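Local coordinates for hypothetical protein (PDB 2O5H) that is of unknown function but belongs to the DUF596 family of bacterial alpha-beta proteins and pairs with a second copy of itself, at residues 11-16 with 55-60; 19-24 with 63-68; 39-44 with 49-54. One frame throughout, in Å; residues are numbered along the deposited sequence. Where two conformers were deposited one is given.

Contact 1: 11-16 with 55-60; sequences DVHKRY and FFILFK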
loop_
_atom_site.group_PDB
_atom_site.type_symbol
_atom_site.label_atom_id
_atom_site.label_comp_id
_atom_site.label_asym_id
_atom_site.label_seq_id
_atom_site.Cartn_x
_atom_site.Cartn_y
_atom_site.Cartn_z
ATOM N N ASP A 11 -11.109 -21.959 -8.961
ATOM C CA ASP A 11 -10.743 -22.475 -7.648
ATOM C C ASP A 11 -10.105 -21.390 -6.767
ATOM O O ASP A 11 -10.434 -21.262 -5.593
ATOM C CB ASP A 11 -9.798 -23.670 -7.834
ATOM C CG ASP A 11 -9.105 -24.087 -6.550
ATOM O OD1 ASP A 11 -9.794 -24.494 -5.601
ATOM O OD2 ASP A 11 -7.859 -24.005 -6.499
ATOM N N VAL A 12 -9.212 -20.597 -7.341
ATOM C CA VAL A 12 -8.557 -19.505 -6.594
ATOM C C VAL A 12 -9.605 -18.478 -6.209
ATOM O O VAL A 12 -9.613 -17.954 -5.090
ATOM C CB VAL A 12 -7.415 -18.862 -7.431
ATOM C CG1 VAL A 12 -6.666 -17.837 -6.636
ATOM C CG2 VAL A 12 -6.455 -19.955 -7.877
ATOM N N HIS A 13 -10.505 -18.214 -7.150
ATOM C CA HIS A 13 -11.591 -17.293 -6.974
ATOM C C HIS A 13 -12.447 -17.703 -5.780
ATOM O O HIS A 13 -12.789 -16.876 -4.947
ATOM C CB HIS A 13 -12.428 -17.267 -8.262
ATOM C CG HIS A 13 -13.252 -16.030 -8.422
ATOM N ND1 HIS A 13 -14.474 -15.866 -7.804
ATOM C CD2 HIS A 13 -13.026 -14.892 -9.121
ATOM C CE1 HIS A 13 -14.960 -14.672 -8.101
ATOM N NE2 HIS A 13 -14.102 -14.064 -8.905
ATOM N N LYS A 14 -12.803 -18.987 -5.707
ATOM C CA LYS A 14 -13.544 -19.533 -4.568
ATOM C C LYS A 14 -12.793 -19.457 -3.241
ATOM O O LYS A 14 -13.375 -19.085 -2.206
ATOM C CB LYS A 14 -13.966 -20.970 -4.869
ATOM C CG LYS A 14 -15.105 -21.453 -4.005
ATOM C CD LYS A 14 -15.874 -22.593 -4.666
ATOM C CE LYS A 14 -16.592 -23.407 -3.592
ATOM N NZ LYS A 14 -17.311 -24.592 -4.161
ATOM N N ARG A 15 -11.508 -19.805 -3.251
ATOM C CA ARG A 15 -10.707 -19.749 -2.036
ATOM C C ARG A 15 -10.520 -18.315 -1.545
ATOM O O ARG A 15 -10.509 -18.092 -0.350
ATOM C CB ARG A 15 -9.360 -20.443 -2.222
ATOM C CG ARG A 15 -9.514 -21.934 -2.506
ATOM C CD ARG A 15 -8.179 -22.669 -2.496
ATOM N NE ARG A 15 -7.504 -22.564 -3.789
ATOM C CZ ARG A 15 -6.396 -21.854 -3.991
ATOM N NH1 ARG A 15 -5.854 -21.226 -2.974
ATOM N NH2 ARG A 15 -5.831 -21.791 -5.194
ATOM N N TYR A 16 -10.404 -17.351 -2.455
ATOM C CA TYR A 16 -10.194 -15.950 -2.037
ATOM C C TYR A 16 -11.442 -15.359 -1.356
ATOM O O TYR A 16 -11.353 -14.510 -0.452
ATOM C CB TYR A 16 -9.650 -15.049 -3.185
ATOM C CG TYR A 16 -9.435 -13.618 -2.693
ATOM C CD1 TYR A 16 -8.321 -13.289 -1.907
ATOM C CD2 TYR A 16 -10.382 -12.626 -2.951
ATOM C CE1 TYR A 16 -8.145 -12.016 -1.421
ATOM C CE2 TYR A 16 -10.242 -11.343 -2.449
ATOM C CZ TYR A 16 -9.123 -11.035 -1.681
ATOM O OH TYR A 16 -8.997 -9.751 -1.206
ATOM N N PHE A 55 -5.831 -10.052 -6.373
ATOM C CA PHE A 55 -5.847 -8.634 -6.591
ATOM C C PHE A 55 -7.074 -8.182 -7.394
ATOM O O PHE A 55 -7.758 -7.240 -6.998
ATOM C CB PHE A 55 -4.544 -8.146 -7.235
ATOM C CG PHE A 55 -4.591 -6.684 -7.640
ATOM C CD1 PHE A 55 -4.169 -5.688 -6.753
ATOM C CD2 PHE A 55 -5.054 -6.311 -8.922
ATOM C CE1 PHE A 55 -4.196 -4.337 -7.121
ATOM C CE2 PHE A 55 -5.102 -4.966 -9.289
ATOM C CZ PHE A 55 -4.678 -3.987 -8.395
ATOM N N PHE A 56 -7.347 -8.828 -8.525
ATOM C CA PHE A 56 -8.456 -8.412 -9.380
ATOM C C PHE A 56 -9.816 -8.645 -8.758
ATOM O O PHE A 56 -10.754 -7.899 -9.042
ATOM C CB PHE A 56 -8.340 -9.034 -10.795
ATOM C CG PHE A 56 -7.323 -8.338 -11.645
ATOM C CD1 PHE A 56 -7.497 -6.977 -11.972
ATOM C CD2 PHE A 56 -6.164 -8.982 -12.053
ATOM C CE1 PHE A 56 -6.547 -6.305 -12.725
ATOM C CE2 PHE A 56 -5.179 -8.276 -12.847
ATOM C CZ PHE A 56 -5.390 -6.963 -13.182
ATOM N N ILE A 57 -9.956 -9.661 -7.905
ATOM C CA ILE A 57 -11.254 -9.863 -7.234
ATOM C C ILE A 57 -11.499 -8.693 -6.263
ATOM O O ILE A 57 -12.601 -8.158 -6.174
ATOM C CB ILE A 57 -11.324 -11.194 -6.450
ATOM C CG1 ILE A 57 -11.265 -12.379 -7.421
ATOM C CG2 ILE A 57 -12.629 -11.285 -5.571
ATOM C CD1 ILE A 57 -10.824 -13.660 -6.755
ATOM N N LEU A 58 -10.452 -8.295 -5.547
ATOM C CA LEU A 58 -10.585 -7.258 -4.541
ATOM C C LEU A 58 -10.843 -5.920 -5.247
ATOM O O LEU A 58 -11.746 -5.180 -4.882
ATOM C CB LEU A 58 -9.312 -7.182 -3.679
ATOM C CG LEU A 58 -9.173 -6.034 -2.633
ATOM C CD1 LEU A 58 -10.330 -6.068 -1.578
ATOM C CD2 LEU A 58 -7.810 -6.170 -1.965
ATOM N N PHE A 59 -9.998 -5.631 -6.225
ATOM C CA PHE A 59 -10.091 -4.457 -7.101
ATOM C C PHE A 59 -11.512 -4.320 -7.649
ATOM O O PHE A 59 -12.140 -3.264 -7.507
ATOM C CB PHE A 59 -9.054 -4.703 -8.186
ATOM C CG PHE A 59 -8.993 -3.718 -9.306
ATOM C CD1 PHE A 59 -8.252 -2.548 -9.181
ATOM C CD2 PHE A 59 -9.555 -4.047 -10.556
ATOM C CE1 PHE A 59 -8.118 -1.665 -10.287
ATOM C CE2 PHE A 59 -9.434 -3.189 -11.658
ATOM C CZ PHE A 59 -8.706 -2.000 -11.522
ATOM N N LYS A 60 -12.025 -5.373 -8.287
ATOM C CA LYS A 60 -13.361 -5.310 -8.855
ATOM C C LYS A 60 -14.437 -5.133 -7.793
ATOM O O LYS A 60 -15.409 -4.416 -8.011
ATOM C CB LYS A 60 -13.705 -6.539 -9.710
ATOM C CG LYS A 60 -12.923 -6.609 -11.013
ATOM C CD LYS A 60 -13.693 -7.300 -12.109
ATOM C CE LYS A 60 -14.118 -8.737 -11.754
ATOM N NZ LYS A 60 -12.973 -9.618 -11.419
#
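I57 fits between H13 and Y16, two side chains one helical turn apart on helix 3-16. Its CD1 methyl lies over one face of the H13 imidazole, 3.9 Å from the ring centroid and 29° off the normal, a CH-pi contact, while CG1 comes close to CD2 and NE2 of the same ring. The other branch turns to Y16: CG2 of I57 meets CD2 of Y16 at 3.7 Å, approaching the phenol ring obliquely. The phenol ends beside L58, where OH of Y16 is 3.6 Å from CB of L58; D23 accepts that hydroxyl in a hydrogen bond, so the polar end of a buried side chain is satisfied. With CG anti to the backbone N (chi1 -179°), the Y16 ring is carried toward helix 48-64. Behind the contact, R15 takes OD2 of D11 side-on through NE and NH2, with NE 3.1 Å from OD2, on the same face of the carboxylate; NH2 also bridges to E50. The axes of the two short segments approach to 10.6 Å and cross at -57°. Helix 34-41 packs on Y16 and L58 through I41, helix 20-30 reaches L58, and helix 81-91 covers F56 and F59 of helix 48-64.

Contact 2: 19-24 with 63-68; sequences RLEEDV and LRRGHL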
loop_
_atom_site.group_PDB
_atom_site.type_symbol
_atom_site.label_atom_id
_atom_site.label_comp_id
_atom_site.label_asym_id
_atom_site.label_seq_id
_atom_site.Cartn_x
_atom_site.Cartn_y
_atom_site.Cartn_z
ATOM N N ARG A 19 -11.699 -14.420 2.487
ATOM C CA ARG A 19 -11.007 -13.247 3.093
ATOM C C ARG A 19 -11.395 -11.932 2.423
ATOM O O ARG A 19 -10.873 -10.869 2.788
ATOM C CB ARG A 19 -9.483 -13.421 3.056
ATOM C CG ARG A 19 -8.916 -13.637 1.626
ATOM C CD ARG A 19 -7.415 -13.733 1.636
ATOM N NE ARG A 19 -6.742 -12.426 1.791
ATOM C CZ ARG A 19 -5.510 -12.287 2.229
ATOM N NH1 ARG A 19 -4.840 -13.372 2.614
ATOM N NH2 ARG A 19 -4.949 -11.064 2.300
ATOM N N LEU A 20 -12.291 -11.987 1.434
ATOM C CA LEU A 20 -12.638 -10.797 0.649
ATOM C C LEU A 20 -13.117 -9.630 1.528
ATOM O O LEU A 20 -12.663 -8.504 1.358
ATOM C CB LEU A 20 -13.675 -11.129 -0.444
ATOM C CG LEU A 20 -14.323 -9.990 -1.251
ATOM C CD1 LEU A 20 -13.296 -9.132 -1.996
ATOM C CD2 LEU A 20 -15.315 -10.495 -2.265
ATOM N N GLU A 21 -14.024 -9.911 2.464
ATOM C CA GLU A 21 -14.676 -8.851 3.252
ATOM C C GLU A 21 -13.687 -8.159 4.158
ATOM O O GLU A 21 -13.677 -6.931 4.275
ATOM C CB GLU A 21 -15.854 -9.392 4.064
ATOM C CG GLU A 21 -17.070 -9.743 3.216
ATOM C CD GLU A 21 -17.552 -8.568 2.369
ATOM O OE1 GLU A 21 -17.473 -7.413 2.863
ATOM O OE2 GLU A 21 -18.017 -8.805 1.219
ATOM N N GLU A 22 -12.844 -8.968 4.786
ATOM C CA GLU A 22 -11.784 -8.470 5.636
ATOM C C GLU A 22 -10.845 -7.558 4.828
ATOM O O GLU A 22 -10.416 -6.481 5.307
ATOM C CB GLU A 22 -11.015 -9.667 6.183
ATOM C CG GLU A 22 -10.430 -9.465 7.567
ATOM C CD GLU A 22 -9.040 -10.073 7.688
ATOM O OE1 GLU A 22 -8.911 -11.296 7.396
ATOM O OE2 GLU A 22 -8.087 -9.323 8.060
ATOM N N ASP A 23 -10.486 -7.982 3.615
ATOM C CA ASP A 23 -9.592 -7.191 2.780
ATOM C C ASP A 23 -10.279 -5.903 2.301
ATOM O O ASP A 23 -9.662 -4.861 2.238
ATOM C CB ASP A 23 -9.091 -8.025 1.571
ATOM C CG ASP A 23 -8.046 -9.090 1.972
ATOM O OD1 ASP A 23 -7.672 -9.146 3.163
ATOM O OD2 ASP A 23 -7.605 -9.874 1.093
ATOM N N VAL A 24 -11.561 -6.005 1.943
ATOM C CA VAL A 24 -12.395 -4.842 1.653
ATOM C C VAL A 24 -12.440 -3.854 2.841
ATOM O O VAL A 24 -12.138 -2.666 2.678
ATOM C CB VAL A 24 -13.826 -5.250 1.143
ATOM C CG1 VAL A 24 -14.781 -4.052 1.134
ATOM C CG2 VAL A 24 -13.720 -5.848 -0.269
ATOM N N LEU A 63 -14.490 -1.464 -6.757
ATOM C CA LEU A 63 -15.078 -0.669 -7.851
ATOM C C LEU A 63 -16.589 -0.862 -7.888
ATOM O O LEU A 63 -17.334 0.121 -7.963
ATOM C CB LEU A 63 -14.456 -1.009 -9.211
ATOM C CG LEU A 63 -12.974 -0.667 -9.425
ATOM C CD1 LEU A 63 -12.447 -1.383 -10.694
ATOM C CD2 LEU A 63 -12.781 0.846 -9.499
ATOM N N ARG A 64 -17.022 -2.124 -7.806
ATOM C CA ARG A 64 -18.439 -2.497 -7.898
ATOM C C ARG A 64 -19.308 -1.898 -6.788
ATOM O O ARG A 64 -20.478 -1.543 -7.012
ATOM C CB ARG A 64 -18.590 -4.015 -7.852
ATOM C CG ARG A 64 -19.651 -4.532 -8.802
ATOM C CD ARG A 64 -20.763 -5.356 -8.152
ATOM N NE ARG A 64 -20.357 -6.227 -7.048
ATOM C CZ ARG A 64 -20.706 -6.053 -5.772
ATOM N NH1 ARG A 64 -21.462 -5.022 -5.395
ATOM N NH2 ARG A 64 -20.298 -6.918 -4.860
ATOM N N ARG A 65 -18.739 -1.823 -5.588
ATOM C CA ARG A 65 -19.422 -1.286 -4.440
ATOM C C ARG A 65 -19.339 0.247 -4.394
ATOM O O ARG A 65 -19.915 0.880 -3.527
ATOM C CB ARG A 65 -18.899 -1.965 -3.176
ATOM C CG ARG A 65 -19.658 -3.234 -2.895
ATOM C CD ARG A 65 -18.799 -4.381 -2.452
ATOM N NE ARG A 65 -18.663 -4.483 -1.015
ATOM C CZ ARG A 65 -18.369 -5.597 -0.335
ATOM N NH1 ARG A 65 -18.261 -5.549 0.984
ATOM N NH2 ARG A 65 -18.197 -6.760 -0.939
ATOM N N GLY A 66 -18.635 0.839 -5.349
ATOM C CA GLY A 66 -18.522 2.296 -5.436
ATOM C C GLY A 66 -17.572 2.935 -4.432
ATOM O O GLY A 66 -17.616 4.149 -4.242
ATOM N N HIS A 67 -16.710 2.148 -3.779
ATOM C CA HIS A 67 -15.778 2.729 -2.798
ATOM C C HIS A 67 -14.600 3.353 -3.504
ATOM O O HIS A 67 -14.015 4.352 -3.054
ATOM C CB HIS A 67 -15.258 1.668 -1.816
ATOM C CG HIS A 67 -16.323 1.058 -0.963
ATOM N ND1 HIS A 67 -16.909 1.729 0.087
ATOM C CD2 HIS A 67 -16.898 -0.165 -0.996
ATOM C CE1 HIS A 67 -17.813 0.949 0.656
ATOM N NE2 HIS A 67 -17.821 -0.208 0.020
ATOM N N LEU A 68 -14.247 2.725 -4.616
ATOM C CA LEU A 68 -13.068 3.070 -5.355
ATOM C C LEU A 68 -13.473 3.573 -6.734
ATOM O O LEU A 68 -14.388 3.040 -7.356
ATOM C CB LEU A 68 -12.191 1.818 -5.486
ATOM C CG LEU A 68 -10.927 1.930 -6.290
ATOM C CD1 LEU A 68 -9.925 2.823 -5.509
ATOM C CD2 LEU A 68 -10.411 0.491 -6.463
#
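E21 and R65 meet where the start of one helix faces the end of another. Segment 19-24 opens with R19 in the N-cap position and runs into helix 20-30, whereas 63-68 leaves helix 48-64 through a Schellman motif: G66 has positive phi (76°), and its N bonds back to O of L63. The chain then turns through H67 into strand 68-72. The two backbones stay well separated, with the CA atoms of V24 and H67, the nearest pair, 9.4 Å apart, so long side chains have to bridge the distance.

R65 does so with a chain bent at chi2 and chi3, and it grips E21 end-on. NH1 donates to OE1 of E21 at 2.8 Å, using the syn lone pair, and NH2 donates to OE2 of E21 at 3.0 Å, also from the syn side. The carboxylate and guanidinium planes are only 18° apart, and both bonds are fairly straight. E21 is bent at chi2 (-56°), which swings its carboxylate toward the arginine. Over one face of the guanidinium sits V24, whose CG1 is 3.8 Å from NH1 of R65. Within the first segment, R19 holds D23 side-on, NE lying 2.8 Å from OD2 of D23. The other oxygen of that carboxylate, OD1, is hydrogen-bonded to Y30 of the second subunit.

R65 has a second acidic partner in E61, four residues earlier in the chain, to which NH2 is salt-bridged. The guanidinium is therefore shared between two carboxylates, which probably limits its rotation and balances its charge. The paired, nearly coplanar bonds give the contact a directional link between helix 20-30 and the turn that leads into the sheet.

Contact 3: 39-44 with 49-54; sequences STIKDF and EEKTEA
I41, on helix 34-41, points onto helix 48-64, and each atom of its side chain finds something there. CB lies 4.0 Å from CB of A54, and the CG2 branch stays near the same alanine. CG1 takes the position between the backbone N and the carbonyl carbon (chi1 57°), which turns it toward the backbone of K51. CD1, at the tip, comes within 3.3 Å of O of K51 and also rests against CB of that lysine.

A54 is met from another direction by F44, whose CD2 is 3.7 Å from CB of A54; the F44 ring presents its edge to O of E50. K51 crosses I41 obliquely and carries on to K42, with CD of K51 3.8 Å from CD of K42. The two ammonium groups end 4.0 Å apart, NZ of K42 to NZ of K51, but both are salt-bridged to E96, one to each carboxylate oxygen, which should offset the repulsion. A water 2.6 Å from NZ of K51 accepts a bond from it.

A short connection of four residues joins the segments, and the two runs of chain meet roughly at right angles. Helix 3-16 packs over I41, F44 and E50, Y16 meeting the F44 ring edge-to-face. Helix 20-30 lies against T40 and I41, and the second subunit packs on S39, T40 and D43.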
loop_
_atom_site.group_PDB
_atom_site.type_symbol
_atom_site.label_atom_id
_atom_site.label_comp_id
_atom_site.label_asym_id
_atom_site.label_seq_id
_atom_site.Cartn_x
_atom_site.Cartn_y
_atom_site.Cartn_z
ATOM N N SER A 39 -0.161 -5.284 -1.874
ATOM C CA SER A 39 0.425 -5.689 -0.588
ATOM C C SER A 39 -0.596 -6.414 0.339
ATOM O O SER A 39 -0.248 -7.376 1.024
ATOM C CB SER A 39 1.037 -4.484 0.105
ATOM O OG SER A 39 2.085 -3.972 -0.712
ATOM N N THR A 40 -1.844 -5.956 0.327
ATOM C CA THR A 40 -2.933 -6.558 1.098
ATOM C C THR A 40 -3.177 -8.038 0.759
ATOM O O THR A 40 -3.479 -8.862 1.655
ATOM C CB THR A 40 -4.262 -5.742 0.877
ATOM O OG1 THR A 40 -4.088 -4.383 1.318
ATOM C CG2 THR A 40 -5.438 -6.356 1.644
ATOM N N ILE A 41 -3.023 -8.388 -0.527
ATOM C CA ILE A 41 -3.284 -9.775 -0.958
ATOM C C ILE A 41 -2.000 -10.635 -0.957
ATOM O O ILE A 41 -2.059 -11.855 -1.137
ATOM C CB ILE A 41 -4.105 -9.865 -2.313
ATOM C CG1 ILE A 41 -3.435 -9.140 -3.506
ATOM C CG2 ILE A 41 -5.522 -9.347 -2.128
ATOM C CD1 ILE A 41 -2.223 -9.901 -4.042
ATOM N N LYS A 42 -0.857 -10.010 -0.707
ATOM C CA LYS A 42 0.422 -10.738 -0.810
ATOM C C LYS A 42 0.485 -12.027 0.012
ATOM O O LYS A 42 1.047 -13.022 -0.419
ATOM C CB LYS A 42 1.558 -9.835 -0.365
ATOM C CG LYS A 42 2.262 -9.173 -1.508
ATOM C CD LYS A 42 3.251 -10.161 -2.164
ATOM C CE LYS A 42 4.689 -9.612 -2.100
ATOM N NZ LYS A 42 5.659 -10.673 -2.537
ATOM N N ASP A 43 -0.091 -11.982 1.210
ATOM C CA ASP A 43 -0.008 -13.110 2.131
ATOM C C ASP A 43 -0.920 -14.250 1.711
ATOM O O ASP A 43 -0.817 -15.338 2.276
ATOM C CB ASP A 43 -0.315 -12.675 3.562
ATOM C CG ASP A 43 -1.770 -12.292 3.752
ATOM O OD1 ASP A 43 -2.215 -11.287 3.184
ATOM O OD2 ASP A 43 -2.489 -13.010 4.477
ATOM N N PHE A 44 -1.790 -14.019 0.716
ATOM C CA PHE A 44 -2.761 -15.040 0.277
ATOM C C PHE A 44 -2.081 -16.219 -0.413
ATOM O O PHE A 44 -2.519 -17.346 -0.252
ATOM C CB PHE A 44 -3.817 -14.416 -0.643
ATOM C CG PHE A 44 -4.726 -15.416 -1.338
ATOM C CD1 PHE A 44 -5.615 -16.211 -0.619
ATOM C CD2 PHE A 44 -4.693 -15.522 -2.740
ATOM C CE1 PHE A 44 -6.464 -17.114 -1.266
ATOM C CE2 PHE A 44 -5.526 -16.407 -3.425
ATOM C CZ PHE A 44 -6.431 -17.222 -2.673
ATOM N N GLU A 49 0.418 -15.814 -10.287
ATOM C CA GLU A 49 -0.920 -15.886 -10.874
ATOM C C GLU A 49 -2.005 -15.832 -9.803
ATOM O O GLU A 49 -2.983 -15.120 -9.986
ATOM C CB GLU A 49 -1.100 -17.169 -11.694
ATOM C CG GLU A 49 -2.422 -17.223 -12.419
ATOM C CD GLU A 49 -2.579 -18.459 -13.260
ATOM O OE1 GLU A 49 -2.197 -19.579 -12.820
ATOM O OE2 GLU A 49 -3.137 -18.307 -14.355
ATOM N N GLU A 50 -1.869 -16.642 -8.738
ATOM C CA GLU A 50 -2.894 -16.639 -7.699
ATOM C C GLU A 50 -3.042 -15.272 -7.016
ATOM O O GLU A 50 -4.162 -14.847 -6.740
ATOM C CB GLU A 50 -2.645 -17.730 -6.675
ATOM C CG GLU A 50 -2.779 -19.091 -7.301
ATOM C CD GLU A 50 -2.869 -20.198 -6.276
ATOM O OE1 GLU A 50 -2.365 -20.022 -5.153
ATOM O OE2 GLU A 50 -3.414 -21.256 -6.613
ATOM N N LYS A 51 -1.924 -14.598 -6.745
ATOM C CA LYS A 51 -1.960 -13.253 -6.166
ATOM C C LYS A 51 -2.647 -12.271 -7.115
ATOM O O LYS A 51 -3.495 -11.488 -6.692
ATOM C CB LYS A 51 -0.550 -12.777 -5.803
ATOM C CG LYS A 51 -0.033 -13.359 -4.488
ATOM C CD LYS A 51 1.335 -12.801 -4.157
ATOM C CE LYS A 51 2.373 -13.608 -4.977
ATOM N NZ LYS A 51 3.715 -13.613 -4.421
ATOM N N THR A 52 -2.286 -12.339 -8.389
ATOM C CA THR A 52 -2.890 -11.480 -9.443
ATOM C C THR A 52 -4.427 -11.698 -9.492
ATOM O O THR A 52 -5.196 -10.760 -9.586
ATOM C CB THR A 52 -2.268 -11.790 -10.834
ATOM O OG1 THR A 52 -0.882 -11.410 -10.844
ATOM C CG2 THR A 52 -2.988 -11.004 -11.940
ATOM N N GLU A 53 -4.866 -12.939 -9.422
ATOM C CA GLU A 53 -6.322 -13.227 -9.384
ATOM C C GLU A 53 -7.013 -12.643 -8.138
ATOM O O GLU A 53 -8.091 -12.091 -8.233
ATOM C CB GLU A 53 -6.595 -14.735 -9.453
ATOM C CG GLU A 53 -6.262 -15.361 -10.835
ATOM C CD GLU A 53 -6.819 -14.559 -12.015
ATOM O OE1 GLU A 53 -8.057 -14.291 -12.036
ATOM O OE2 GLU A 53 -6.005 -14.218 -12.927
ATOM N N ALA A 54 -6.365 -12.759 -6.989
ATOM C CA ALA A 54 -6.835 -12.165 -5.736
ATOM C C ALA A 54 -6.907 -10.640 -5.854
ATOM O O ALA A 54 -7.939 -10.002 -5.484
ATOM C CB ALA A 54 -5.904 -12.552 -4.621
HETATM O O HOH W 1 3.900 -13.840 -1.829
#

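How the contacts relate
From the N terminus, helix 3-16 supplies the first half of contact 1 and helix 20-30 the first half of contact 2; both are closed by partners on or just after helix 48-64. The chain first makes contact 3, a short-range contact between 39-44 and 49-54 that lies within both larger loops. Contact 1 closes next, at 55-60, and contact 2 last, at 63-68, so these two cross. Helix 48-64 is common to all three, and strand 68-72 begins where contact 2 ends. Direct links join the contacts: L58 packs on V24 between contacts 1 and 2, V12 packs on F44 between 1 and 3, and R19 is salt-bridged to D43 between 2 and 3.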